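Local coordinates for protein murein peptide amidase A (Escherichia coli O157:H7, PDB 5HXD) that probably cleaves the gamma-D-glutamyl-diaminopimelate amide bond of murein tripeptide, using one zinc ion per subunit, in the breakdown of peptidoglycan, at residues Trp31-Ala37 with Arg71-Leu77; Leu141-His146 with Phe195-Cys199; Gln177-Leu181 with Tyr223-Met227; Arg10-Pro14 with Ser60-Thr65. All coordinates share one frame; numbering follows the deposited sequence.

Contact 1: residues Trp31-Ala37 with Arg71-Leu77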
loop_
_atom_site.group_PDB
_atom_site.type_symbol
_atom_site.label_atom_id
_atom_site.label_comp_id
_atom_site.label_asym_id
_atom_site.label_seq_id
_atom_site.Cartn_x
_atom_site.Cartn_y
_atom_site.Cartn_z
ATOM N N TRP A 31 14.473 -6.873 1.709
ATOM C CA TRP A 31 15.218 -6.260 0.615
ATOM C C TRP A 31 15.719 -7.275 -0.382
ATOM O O TRP A 31 15.784 -8.478 -0.115
ATOM C CB TRP A 31 16.401 -5.428 1.123
ATOM C CG TRP A 31 17.516 -6.218 1.716
ATOM C CD1 TRP A 31 17.451 -7.044 2.804
ATOM C CD2 TRP A 31 18.885 -6.241 1.275
ATOM N NE1 TRP A 31 18.691 -7.578 3.066
ATOM C CE2 TRP A 31 19.586 -7.106 2.143
ATOM C CE3 TRP A 31 19.577 -5.616 0.237
ATOM C CZ2 TRP A 31 20.953 -7.361 1.999
ATOM C CZ3 TRP A 31 20.938 -5.862 0.100
ATOM C CH2 TRP A 31 21.610 -6.731 0.973
ATOM N N PHE A 32 16.091 -6.750 -1.538
ATOM C CA PHE A 32 16.402 -7.560 -2.689
ATOM C C PHE A 32 17.785 -7.204 -3.161
ATOM O O PHE A 32 17.922 -6.350 -4.029
ATOM C CB PHE A 32 15.370 -7.318 -3.791
ATOM C CG PHE A 32 13.965 -7.644 -3.378
ATOM C CD1 PHE A 32 13.434 -8.891 -3.621
ATOM C CD2 PHE A 32 13.185 -6.709 -2.726
ATOM C CE1 PHE A 32 12.152 -9.202 -3.226
ATOM C CE2 PHE A 32 11.894 -7.014 -2.335
ATOM C CZ PHE A 32 11.382 -8.262 -2.587
ATOM N N PRO A 33 18.815 -7.837 -2.571
ATOM C CA PRO A 33 20.219 -7.556 -2.915
ATOM C C PRO A 33 20.501 -7.786 -4.397
ATOM O O PRO A 33 20.002 -8.765 -4.973
ATOM C CB PRO A 33 21.019 -8.546 -2.041
ATOM C CG PRO A 33 20.049 -9.548 -1.577
ATOM C CD PRO A 33 18.698 -8.884 -1.543
ATOM N N ALA A 34 21.273 -6.882 -5.003
ATOM C CA ALA A 34 21.617 -6.974 -6.422
ATOM C C ALA A 34 22.390 -8.250 -6.629
ATOM O O ALA A 34 23.228 -8.605 -5.791
ATOM C CB ALA A 34 22.420 -5.764 -6.885
ATOM N N PRO A 35 22.083 -8.960 -7.725
ATOM C CA PRO A 35 22.684 -10.259 -8.051
ATOM C C PRO A 35 24.218 -10.206 -7.978
ATOM O O PRO A 35 24.780 -10.868 -7.097
ATOM C CB PRO A 35 22.199 -10.526 -9.480
ATOM C CG PRO A 35 20.975 -9.706 -9.630
ATOM C CD PRO A 35 21.182 -8.487 -8.792
ATOM N N ALA A 36 24.869 -9.431 -8.853
ATOM C CA ALA A 36 26.321 -9.239 -8.766
ATOM C C ALA A 36 26.648 -7.787 -8.434
ATOM O O ALA A 36 26.996 -7.000 -9.314
ATOM C CB ALA A 36 26.997 -9.642 -10.055
ATOM N N ALA A 37 26.515 -7.431 -7.160
ATOM C CA ALA A 37 26.780 -6.066 -6.735
ATOM C C ALA A 37 28.251 -5.710 -6.962
ATOM O O ALA A 37 29.171 -6.495 -6.684
ATOM C CB ALA A 37 26.397 -5.869 -5.280
ATOM N N ARG A 71 19.947 -7.000 -13.318
ATOM C CA ARG A 71 19.758 -5.996 -12.262
ATOM C C ARG A 71 21.095 -5.538 -11.694
ATOM O O ARG A 71 21.910 -6.348 -11.238
ATOM C CB ARG A 71 18.848 -6.522 -11.130
ATOM C CG ARG A 71 18.343 -5.423 -10.166
ATOM C CD ARG A 71 17.004 -5.781 -9.457
ATOM N NE ARG A 71 17.111 -6.964 -8.606
ATOM C CZ ARG A 71 17.588 -6.945 -7.367
ATOM N NH1 ARG A 71 17.993 -5.805 -6.840
ATOM N NH2 ARG A 71 17.664 -8.059 -6.656
ATOM N N ARG A 72 21.318 -4.233 -11.715
ATOM C CA ARG A 72 22.571 -3.688 -11.223
ATOM C C ARG A 72 22.502 -3.178 -9.773
ATOM O O ARG A 72 23.532 -3.080 -9.090
ATOM C CB ARG A 72 23.034 -2.560 -12.151
ATOM C CG ARG A 72 22.974 -2.912 -13.636
ATOM C CD ARG A 72 23.598 -1.822 -14.491
ATOM N NE ARG A 72 24.847 -2.261 -15.113
ATOM C CZ ARG A 72 24.974 -2.611 -16.390
ATOM N NH1 ARG A 72 23.926 -2.578 -17.210
ATOM N NH2 ARG A 72 26.157 -2.995 -16.846
ATOM N N HIS A 73 21.286 -2.875 -9.309
ATOM C CA HIS A 73 21.086 -2.126 -8.065
ATOM C C HIS A 73 20.203 -2.843 -7.038
ATOM O O HIS A 73 19.289 -3.570 -7.399
ATOM C CB HIS A 73 20.485 -0.749 -8.390
ATOM C CG HIS A 73 21.204 -0.017 -9.491
ATOM N ND1 HIS A 73 22.575 0.094 -9.538
ATOM C CD2 HIS A 73 20.737 0.643 -10.581
ATOM C CE1 HIS A 73 22.925 0.788 -10.608
ATOM N NE2 HIS A 73 21.826 1.131 -11.259
ATOM N N HIS A 74 20.497 -2.619 -5.758
ATOM C CA HIS A 74 19.727 -3.168 -4.641
ATOM C C HIS A 74 18.337 -2.535 -4.514
ATOM O O HIS A 74 18.141 -1.370 -4.870
ATOM C CB HIS A 74 20.472 -2.962 -3.317
ATOM C CG HIS A 74 21.875 -3.482 -3.310
ATOM N ND1 HIS A 74 22.172 -4.816 -3.464
ATOM C CD2 HIS A 74 23.057 -2.851 -3.137
ATOM C CE1 HIS A 74 23.480 -4.986 -3.407
ATOM N NE2 HIS A 74 24.041 -3.808 -3.208
ATOM N N VAL A 75 17.384 -3.288 -3.964
ATOM C CA VAL A 75 15.991 -2.837 -3.908
ATOM C C VAL A 75 15.318 -3.089 -2.561
ATOM O O VAL A 75 15.364 -4.201 -2.028
ATOM C CB VAL A 75 15.144 -3.516 -5.017
ATOM C CG1 VAL A 75 13.653 -3.184 -4.847
ATOM C CG2 VAL A 75 15.644 -3.103 -6.406
ATOM N N VAL A 76 14.716 -2.028 -2.024
ATOM C CA VAL A 76 13.776 -2.102 -0.905
ATOM C C VAL A 76 12.386 -1.596 -1.335
ATOM O O VAL A 76 12.192 -0.400 -1.564
ATOM C CB VAL A 76 14.269 -1.258 0.295
ATOM C CG1 VAL A 76 13.181 -1.143 1.376
ATOM C CG2 VAL A 76 15.571 -1.813 0.838
ATOM N N LEU A 77 11.420 -2.499 -1.452
ATOM C CA LEU A 77 10.075 -2.112 -1.895
ATOM C C LEU A 77 9.329 -1.281 -0.856
ATOM O O LEU A 77 8.623 -0.337 -1.210
ATOM C CB LEU A 77 9.245 -3.344 -2.238
ATOM C CG LEU A 77 9.700 -4.098 -3.480
ATOM C CD1 LEU A 77 8.912 -5.371 -3.649
ATOM C CD2 LEU A 77 9.512 -3.201 -4.663
#

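Contact 2: residues Leu141-His146 with Phe195-Cys199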
loop_
_atom_site.group_PDB
_atom_site.type_symbol
_atom_site.label_atom_id
_atom_site.label_comp_id
_atom_site.label_asym_id
_atom_site.label_seq_id
_atom_site.Cartn_x
_atom_site.Cartn_y
_atom_site.Cartn_z
ATOM N N LEU A 141 17.112 0.508 8.224
ATOM C CA LEU A 141 17.572 1.004 6.937
ATOM C C LEU A 141 18.952 1.649 7.055
ATOM O O LEU A 141 19.766 1.494 6.170
ATOM C CB LEU A 141 16.586 2.013 6.340
ATOM C CG LEU A 141 16.929 2.417 4.898
ATOM C CD1 LEU A 141 16.658 1.270 3.943
ATOM C CD2 LEU A 141 16.200 3.670 4.454
ATOM N N CYS A 142 19.201 2.381 8.139
ATOM C CA CYS A 142 20.483 3.045 8.356
ATOM C C CYS A 142 21.648 2.068 8.436
ATOM O O CYS A 142 22.757 2.371 7.962
ATOM C CB CYS A 142 20.448 3.882 9.631
ATOM S SG CYS A 142 19.651 5.464 9.427
ATOM N N GLN A 143 21.402 0.905 9.040
ATOM C CA GLN A 143 22.434 -0.111 9.171
ATOM C C GLN A 143 22.653 -0.885 7.870
ATOM O O GLN A 143 23.798 -1.226 7.523
ATOM C CB GLN A 143 22.107 -1.064 10.319
ATOM C CG GLN A 143 22.457 -0.487 11.689
ATOM C CD GLN A 143 23.818 0.243 11.703
ATOM O OE1 GLN A 143 24.832 -0.271 11.193
ATOM N NE2 GLN A 143 23.838 1.454 12.280
ATOM N N LEU A 144 21.560 -1.154 7.162
ATOM C CA LEU A 144 21.609 -1.717 5.819
ATOM C C LEU A 144 22.553 -0.896 4.935
ATOM O O LEU A 144 23.470 -1.442 4.323
ATOM C CB LEU A 144 20.202 -1.760 5.203
ATOM C CG LEU A 144 20.012 -2.320 3.789
ATOM C CD1 LEU A 144 20.043 -3.838 3.787
ATOM C CD2 LEU A 144 18.722 -1.813 3.180
ATOM N N ILE A 145 22.343 0.417 4.896
ATOM C CA ILE A 145 23.120 1.286 4.015
ATOM C C ILE A 145 24.596 1.401 4.465
ATOM O O ILE A 145 25.463 1.721 3.658
ATOM C CB ILE A 145 22.441 2.691 3.898
ATOM C CG1 ILE A 145 21.005 2.514 3.407
ATOM C CG2 ILE A 145 23.180 3.603 2.924
ATOM C CD1 ILE A 145 20.231 3.804 3.209
ATOM N N HIS A 146 24.884 1.107 5.735
ATOM C CA HIS A 146 26.272 1.024 6.211
ATOM C C HIS A 146 26.908 -0.289 5.783
ATOM O O HIS A 146 28.022 -0.301 5.265
ATOM C CB HIS A 146 26.355 1.160 7.732
ATOM C CG HIS A 146 26.473 2.579 8.211
ATOM N ND1 HIS A 146 25.427 3.253 8.790
ATOM C CD2 HIS A 146 27.522 3.436 8.189
ATOM C CE1 HIS A 146 25.823 4.481 9.112
ATOM N NE2 HIS A 146 27.082 4.611 8.757
ATOM N N PHE A 195 15.488 11.511 5.151
ATOM C CA PHE A 195 16.410 10.477 4.718
ATOM C C PHE A 195 17.533 11.122 3.894
ATOM O O PHE A 195 18.714 10.811 4.071
ATOM C CB PHE A 195 15.673 9.399 3.920
ATOM C CG PHE A 195 16.578 8.433 3.214
ATOM C CD1 PHE A 195 17.319 7.505 3.928
ATOM C CD2 PHE A 195 16.699 8.460 1.836
ATOM C CE1 PHE A 195 18.163 6.618 3.281
ATOM C CE2 PHE A 195 17.531 7.584 1.185
ATOM C CZ PHE A 195 18.263 6.653 1.909
ATOM N N GLY A 196 17.158 12.051 3.025
ATOM C CA GLY A 196 18.120 12.801 2.250
ATOM C C GLY A 196 19.035 13.646 3.105
ATOM O O GLY A 196 20.200 13.828 2.769
ATOM N N SER A 197 18.517 14.170 4.208
ATOM C CA SER A 197 19.335 14.947 5.129
ATOM C C SER A 197 20.399 14.064 5.777
ATOM O O SER A 197 21.524 14.506 6.045
ATOM C CB SER A 197 18.473 15.597 6.209
ATOM O OG SER A 197 17.895 16.808 5.769
ATOM N N TRP A 198 20.026 12.820 6.047
ATOM C CA TRP A 198 20.943 11.864 6.633
ATOM C C TRP A 198 21.991 11.451 5.601
ATOM O O TRP A 198 23.161 11.252 5.905
ATOM C CB TRP A 198 20.180 10.647 7.124
ATOM C CG TRP A 198 21.018 9.638 7.837
ATOM C CD1 TRP A 198 21.554 9.748 9.085
ATOM C CD2 TRP A 198 21.387 8.344 7.356
ATOM N NE1 TRP A 198 22.239 8.603 9.413
ATOM C CE2 TRP A 198 22.148 7.724 8.368
ATOM C CE3 TRP A 198 21.143 7.646 6.168
ATOM C CZ2 TRP A 198 22.662 6.450 8.231
ATOM C CZ3 TRP A 198 21.661 6.397 6.030
ATOM C CH2 TRP A 198 22.406 5.801 7.060
ATOM N N CYS A 199 21.537 11.316 4.367
ATOM C CA CYS A 199 22.399 10.930 3.285
ATOM C C CYS A 199 23.472 12.001 3.007
ATOM O O CYS A 199 24.656 11.675 2.820
ATOM C CB CYS A 199 21.548 10.653 2.044
ATOM S SG CYS A 199 20.851 8.985 1.995
#

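Contact 3: residues Gln177-Leu181 with Tyr223-Met227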
loop_
_atom_site.group_PDB
_atom_site.type_symbol
_atom_site.label_atom_id
_atom_site.label_comp_id
_atom_site.label_asym_id
_atom_site.label_seq_id
_atom_site.Cartn_x
_atom_site.Cartn_y
_atom_site.Cartn_z
ATOM N N GLN A 177 14.166 12.582 -17.578
ATOM C CA GLN A 177 13.792 12.280 -18.947
ATOM C C GLN A 177 13.009 10.971 -19.027
ATOM O O GLN A 177 11.930 10.929 -19.617
ATOM C CB GLN A 177 15.041 12.230 -19.835
ATOM C CG GLN A 177 15.031 13.264 -20.966
ATOM C CD GLN A 177 16.429 13.643 -21.456
ATOM O OE1 GLN A 177 17.440 13.166 -20.935
ATOM N NE2 GLN A 177 16.486 14.514 -22.467
ATOM N N ALA A 178 13.545 9.919 -18.411
ATOM C CA ALA A 178 12.914 8.592 -18.412
ATOM C C ALA A 178 11.518 8.554 -17.799
ATOM O O ALA A 178 10.686 7.754 -18.226
ATOM C CB ALA A 178 13.803 7.589 -17.693
ATOM N N PHE A 179 11.241 9.389 -16.798
ATOM C CA PHE A 179 9.918 9.342 -16.142
ATOM C C PHE A 179 9.019 10.520 -16.544
ATOM O O PHE A 179 7.897 10.652 -16.050
ATOM C CB PHE A 179 10.059 9.321 -14.608
ATOM C CG PHE A 179 10.440 7.976 -14.029
ATOM C CD1 PHE A 179 9.471 7.042 -13.710
ATOM C CD2 PHE A 179 11.767 7.663 -13.771
ATOM C CE1 PHE A 179 9.818 5.811 -13.163
ATOM C CE2 PHE A 179 12.118 6.439 -13.227
ATOM C CZ PHE A 179 11.143 5.513 -12.925
ATOM N N GLU A 180 9.539 11.366 -17.431
ATOM C CA GLU A 180 8.902 12.617 -17.868
ATOM C C GLU A 180 8.461 13.521 -16.721
ATOM O O GLU A 180 7.361 14.081 -16.713
ATOM C CB GLU A 180 7.734 12.325 -18.804
ATOM C CG GLU A 180 8.193 12.398 -20.238
ATOM C CD GLU A 180 7.090 12.208 -21.218
ATOM O OE1 GLU A 180 6.132 13.016 -21.212
ATOM O OE2 GLU A 180 7.202 11.245 -22.003
ATOM N N LEU A 181 9.383 13.702 -15.786
ATOM C CA LEU A 181 9.184 14.571 -14.651
ATOM C C LEU A 181 10.258 15.629 -14.647
ATOM O O LEU A 181 11.415 15.340 -14.941
ATOM C CB LEU A 181 9.229 13.777 -13.347
ATOM C CG LEU A 181 8.063 12.833 -13.140
ATOM C CD1 LEU A 181 8.248 12.102 -11.828
ATOM C CD2 LEU A 181 6.776 13.641 -13.150
ATOM N N TYR A 223 4.846 3.781 -16.346
ATOM C CA TYR A 223 6.178 3.996 -15.758
ATOM C C TYR A 223 7.009 2.726 -15.613
ATOM O O TYR A 223 8.114 2.751 -15.052
ATOM C CB TYR A 223 6.044 4.660 -14.378
ATOM C CG TYR A 223 5.657 6.113 -14.447
ATOM C CD1 TYR A 223 5.997 6.878 -15.539
ATOM C CD2 TYR A 223 4.944 6.716 -13.425
ATOM C CE1 TYR A 223 5.643 8.198 -15.624
ATOM C CE2 TYR A 223 4.584 8.048 -13.496
ATOM C CZ TYR A 223 4.938 8.780 -14.600
ATOM O OH TYR A 223 4.595 10.106 -14.696
ATOM N N LEU A 224 6.475 1.617 -16.115
ATOM C CA LEU A 224 7.107 0.316 -15.919
ATOM C C LEU A 224 8.355 0.238 -16.762
ATOM O O LEU A 224 9.322 -0.410 -16.378
ATOM C CB LEU A 224 6.141 -0.819 -16.266
ATOM C CG LEU A 224 6.609 -2.263 -16.056
ATOM C CD1 LEU A 224 7.385 -2.391 -14.766
ATOM C CD2 LEU A 224 5.420 -3.226 -16.053
ATOM N N PHE A 225 8.315 0.914 -17.911
ATOM C CA PHE A 225 9.449 1.002 -18.817
ATOM C C PHE A 225 10.616 1.663 -18.097
ATOM O O PHE A 225 11.719 1.097 -17.979
ATOM C CB PHE A 225 9.066 1.786 -20.084
ATOM C CG PHE A 225 10.226 2.076 -21.004
ATOM C CD1 PHE A 225 10.659 1.131 -21.924
ATOM C CD2 PHE A 225 10.895 3.304 -20.949
ATOM C CE1 PHE A 225 11.743 1.405 -22.770
ATOM C CE2 PHE A 225 11.977 3.575 -21.788
ATOM C CZ PHE A 225 12.395 2.624 -22.701
ATOM N N ALA A 226 10.357 2.867 -17.605
ATOM C CA ALA A 226 11.373 3.630 -16.901
ATOM C C ALA A 226 11.886 2.881 -15.662
ATOM O O ALA A 226 13.097 2.759 -15.481
ATOM C CB ALA A 226 10.826 5.001 -16.523
ATOM N N MET A 227 10.983 2.371 -14.820
ATOM C CA MET A 227 11.398 1.676 -13.599
ATOM C C MET A 227 12.311 0.485 -13.886
ATOM O O MET A 227 13.347 0.318 -13.236
ATOM C CB MET A 227 10.193 1.198 -12.795
ATOM C CG MET A 227 10.561 0.843 -11.351
ATOM S SD MET A 227 11.185 2.243 -10.380
ATOM C CE MET A 227 9.680 3.208 -10.200
#

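Contact 4: residues Arg10-Pro14 with Ser60-Thr65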
loop_
_atom_site.group_PDB
_atom_site.type_symbol
_atom_site.label_atom_id
_atom_site.label_comp_id
_atom_site.label_asym_id
_atom_site.label_seq_id
_atom_site.Cartn_x
_atom_site.Cartn_y
_atom_site.Cartn_z
ATOM N N ARG A 10 4.919 -13.128 -13.926
ATOM C CA ARG A 10 5.289 -11.997 -13.087
ATOM C C ARG A 10 4.461 -11.927 -11.786
ATOM O O ARG A 10 4.367 -10.878 -11.150
ATOM C CB ARG A 10 5.151 -10.698 -13.890
ATOM C CG ARG A 10 6.036 -10.624 -15.156
ATOM C CD ARG A 10 5.679 -9.387 -15.970
ATOM N NE ARG A 10 6.469 -9.205 -17.183
ATOM C CZ ARG A 10 6.184 -8.293 -18.110
ATOM N NH1 ARG A 10 5.129 -7.505 -17.947
ATOM N NH2 ARG A 10 6.934 -8.164 -19.198
ATOM N N GLY A 11 3.869 -13.045 -11.383
ATOM C CA GLY A 11 3.087 -13.071 -10.161
ATOM C C GLY A 11 3.917 -13.272 -8.903
ATOM O O GLY A 11 3.502 -12.909 -7.795
ATOM N N ALA A 12 5.091 -13.871 -9.060
ATOM C CA ALA A 12 5.965 -14.087 -7.917
ATOM C C ALA A 12 7.240 -13.284 -8.083
ATOM O O ALA A 12 7.456 -12.649 -9.119
ATOM C CB ALA A 12 6.277 -15.563 -7.740
ATOM N N PHE A 13 8.073 -13.305 -7.050
ATOM C CA PHE A 13 9.367 -12.652 -7.100
ATOM C C PHE A 13 10.441 -13.665 -7.522
ATOM O O PHE A 13 10.417 -14.828 -7.093
ATOM C CB PHE A 13 9.725 -12.030 -5.736
ATOM C CG PHE A 13 8.962 -10.767 -5.411
ATOM C CD1 PHE A 13 9.260 -9.575 -6.056
ATOM C CD2 PHE A 13 7.960 -10.772 -4.445
ATOM C CE1 PHE A 13 8.568 -8.416 -5.778
ATOM C CE2 PHE A 13 7.257 -9.603 -4.145
ATOM C CZ PHE A 13 7.564 -8.423 -4.812
ATOM N N PRO A 14 11.381 -13.231 -8.378
ATOM C CA PRO A 14 12.598 -14.021 -8.593
ATOM C C PRO A 14 13.361 -14.178 -7.274
ATOM O O PRO A 14 13.358 -13.246 -6.463
ATOM C CB PRO A 14 13.394 -13.186 -9.610
ATOM C CG PRO A 14 12.844 -11.781 -9.483
ATOM C CD PRO A 14 11.381 -11.975 -9.151
ATOM N N SER A 60 7.763 -2.938 -7.478
ATOM C CA SER A 60 7.529 -4.375 -7.303
ATOM C C SER A 60 7.245 -5.046 -8.641
ATOM O O SER A 60 7.557 -6.224 -8.835
ATOM C CB SER A 60 6.361 -4.627 -6.339
ATOM O OG SER A 60 6.133 -6.022 -6.153
ATOM N N CYS A 61 6.638 -4.287 -9.557
ATOM C CA CYS A 61 6.320 -4.789 -10.893
ATOM C C CYS A 61 7.578 -4.833 -11.734
ATOM O O CYS A 61 7.830 -5.804 -12.448
ATOM C CB CYS A 61 5.261 -3.920 -11.576
ATOM S SG CYS A 61 3.563 -4.240 -11.019
ATOM N N ALA A 62 8.368 -3.774 -11.634
ATOM C CA ALA A 62 9.618 -3.697 -12.354
ATOM C C ALA A 62 10.561 -4.788 -11.890
ATOM O O ALA A 62 11.186 -5.437 -12.704
ATOM C CB ALA A 62 10.239 -2.352 -12.173
ATOM N N LEU A 63 10.639 -4.999 -10.581
ATOM C CA LEU A 63 11.495 -6.030 -10.016
ATOM C C LEU A 63 11.059 -7.422 -10.461
ATOM O O LEU A 63 11.884 -8.316 -10.618
ATOM C CB LEU A 63 11.499 -5.923 -8.495
ATOM C CG LEU A 63 12.329 -6.878 -7.639
ATOM C CD1 LEU A 63 13.776 -6.831 -8.013
ATOM C CD2 LEU A 63 12.183 -6.480 -6.195
ATOM N N ARG A 64 9.760 -7.587 -10.686
ATOM C CA ARG A 64 9.161 -8.869 -11.084
ATOM C C ARG A 64 9.117 -9.033 -12.611
ATOM O O ARG A 64 8.757 -10.103 -13.113
ATOM C CB ARG A 64 7.732 -9.010 -10.497
ATOM C CG ARG A 64 7.681 -9.416 -9.013
ATOM C CD ARG A 64 6.259 -9.586 -8.452
ATOM N NE ARG A 64 5.546 -8.308 -8.332
ATOM C CZ ARG A 64 4.471 -7.967 -9.039
ATOM N NH1 ARG A 64 3.958 -8.812 -9.918
ATOM N NH2 ARG A 64 3.914 -6.773 -8.869
ATOM N N THR A 65 9.481 -7.975 -13.340
ATOM C CA THR A 65 9.421 -7.953 -14.807
ATOM C C THR A 65 10.785 -8.131 -15.456
ATOM O O THR A 65 11.019 -9.111 -16.162
ATOM C CB THR A 65 8.823 -6.636 -15.324
ATOM O OG1 THR A 65 7.432 -6.587 -14.986
ATOM C CG2 THR A 65 8.977 -6.519 -16.836
#

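Contact 1: residues Trp31-Ala37 with Arg71-Leu77
Phe32 and Val75 face each other as a single antiparallel bridge, a hydrogen-bonded pair. Phe32 N gives its hydrogen to Val75 O at 2.7 Å, nearly in line with the C=O bond. The return bond, from Val75 N to Phe32 O, is longer at 3.1 Å and comes from above the carbonyl plane. The guanidinium of Arg71 reaches the same oxygen from the opposite face of that plane, with NH1 to Phe32 O at 2.9 Å. Two donors therefore grip this one acceptor. Arg71 NH2 adds weak bonds to Phe32 O and Pro33 O. The Arg71 chain turns back at chi3 (62°), which brings its flat end up to the carbonyl oxygens of Phe32 and Pro33, while Pro35 CD lies over one face of it. Beyond the bridge a ring replaces the backbone as partner. Ala34 N donates to His74 ND1 at 2.7 Å and 176°, so this nitrogen serves as the acceptor. The six-membered ring of Trp31 turns its edge toward the His74 face, in an offset edge-to-face pair with centroids 5.7 Å apart. On the other side of the bridge, Phe32 CE2 packs on Leu77 CD1 at 3.6 Å. The bridge thus ties the loop after strand 28-31 to strand 74-76, an outermost strand of the mixed sheet in this chain, which pairs through His74 and Val76 with Ile44. Phe32 and Arg71 also rest on Leu63 of helix 53-65, Trp31 packs on helix 136-148, and Leu86 of the second subunit touches Phe32 and Leu77.

Contact 2: residues Leu141-His146 with Phe195-Cys199
Cys142 and Trp198 make the sulfur-aromatic part of this contact. The sulfur of Cys142 sits over one face of the indole, 3.5 Å from the centroid of the six-membered ring and 18° off its normal. Trp198 carries CG anti to its own backbone N (chi1 -176°), which sends the indole out across the gap to slide beneath that sulfur. Its atom CH2 also comes close to the backbone of Cys142.

The apolar contacts gather round Phe195. Ile145 CD1 meets this ring edge-on, near its plane, at 3.5 Å from Phe195 CE1. Leu141 CD2 approaches the same CE1 at 3.7 Å, with the two side chains crossing at about a right angle. Ile145 CD1 also lies at the edge of the Trp198 ring.

The segments belong to helices 136-148 and 195-201, which pack against the central mixed sheet of this M14 peptidase. The axes of 141-146 and 195-199 come within 12.5 Å of each other, inclined at 36°, so large side chains must span the gap. Leu141 and Phe195 both touch Leu45 of strand 43-45. The Phe195 side chain lies about 6 Å from that of His157, a predicted zinc ligand.

No hydrogen bond crosses between the segments. Within its helix, His146 ND1 donates to Cys142 O at 2.9 Å, which holds the imidazole where CE1 touches Trp198 CZ2.

Contact 3: residues Gln177-Leu181 with Tyr223-Met227
Phe179 lays one face of its ring on the methyl group of Ala226. Ala226 CB stands 3.5 Å from the ring centroid and only 8° off the normal, a centred CH-pi contact. All six ring carbons of Phe179 lie within 3.9 Å of Ala226 CB. The edge of the same ring turns toward the face of Tyr223. This edge-to-face pair has centroids 5.6 Å apart and planes at 64°, with Phe179 CD1 above the tyrosine ring at 3.9 Å from Tyr223 CD1. Farther round the Phe179 rim comes Met227. Its chain bends at chi2 (63°) and again at chi3, which brings CE to 3.9 Å from Phe179 CZ, and its sulfur lies at the ring edge in a Met-aromatic contact. Ala178 CB and Ala226 CB also touch, at 4.1 Å. The CA atoms of these two alanines are the nearest pair across the segments.

Helix 170-178 closes in a Schellman motif, with Glu180 at positive phi, and the chain then heads for strand 183-184. The other segment enters helix 224-230. Phe211, in the loop after strand 206-210, packs on Phe179, Tyr223 and Met227. Met227 also rests on helix 53-65. The Leu181 side chain, at the margin of the contact, lies about 6 Å from that of Glu210, the predicted proton donor and acceptor.

No hydrogen bond joins the two segments. Cohesion between them comes from dispersion and weak ring electrostatics, so it depends on how closely the Phe179 ring fits among its neighbours.

Contact 4: residues Arg10-Pro14 with Ser60-Thr65
Arg64 reaches from helix 53-65 into the loop 10-14, which leads toward strand 18-22 of this M14 peptidase fold. Its CB lies near the carbonyl oxygens of Arg10 and Ala12. CG stands anti to the carbonyl carbon (chi1 -79°), which carries the chain toward the loop, 3.2 Å from Ala12 O and 3.4 Å from Phe13 CD1. CD then passes over one face of the Phe13 ring, a CH-pi contact 3.9 Å from the centroid. There the chain bends (chi3 -70°). NE turns back to its own helix and donates to Ser60 OG at 3.2 Å, with the oxygen in the guanidinium plane and the bond fairly straight at 166°. At the tip, NH1 is directed at Arg10 O, apparently as a donor, but the modelled separation is too short for the details of this bond to be trusted. The guanidinium stands almost perpendicular to the Phe13 ring, and any cation-pi attraction is weak at most.

Ser60 OG also bonds to Leu86 O of the second subunit, so this hydroxyl links Arg64 to the dimer partner. The Phe13 ring has Ser60 OG at its edge and Leu63 CD2 near CE1, at 4.1 Å. Leu88 of the second subunit packs on both Phe13 and Arg64.

Arg10 runs extended across Thr65. Its NE is held by Arg5 O, and Trp115 of the second subunit makes a cation-pi contact with the Arg10 guanidinium. Thr65 OG1 bonds back to Cys61 O at 2.7 Å, and Thr65 CG2 lies over one face of the Arg10 guanidinium, 3.5 Å from Arg10 CZ.

Contacts 1, 2 and 3 are buried, whereas contact 4 is only partly so and lies toward the dimer partner. Contacts 1 and 4 touch through Phe32, Arg71 and Leu77 packing on Phe13, Ser60 and Leu63, and both meet the second subunit. Contact 3 reaches the same helix 53-65 through Leu224 and Met227. Contact 2 meets contact 1 where Leu144 packs on Trp31 and Val76, and lies across the chain's centre from contacts 3 and 4. Where loops join strand 74-76 or helix 53-65, arginines point at backbone carbonyls, clearly so in contact 1. In contact 2, between helices, and in contact 3, where helix ends and adjoining turns meet, aromatic, sulfur and methyl groups take over.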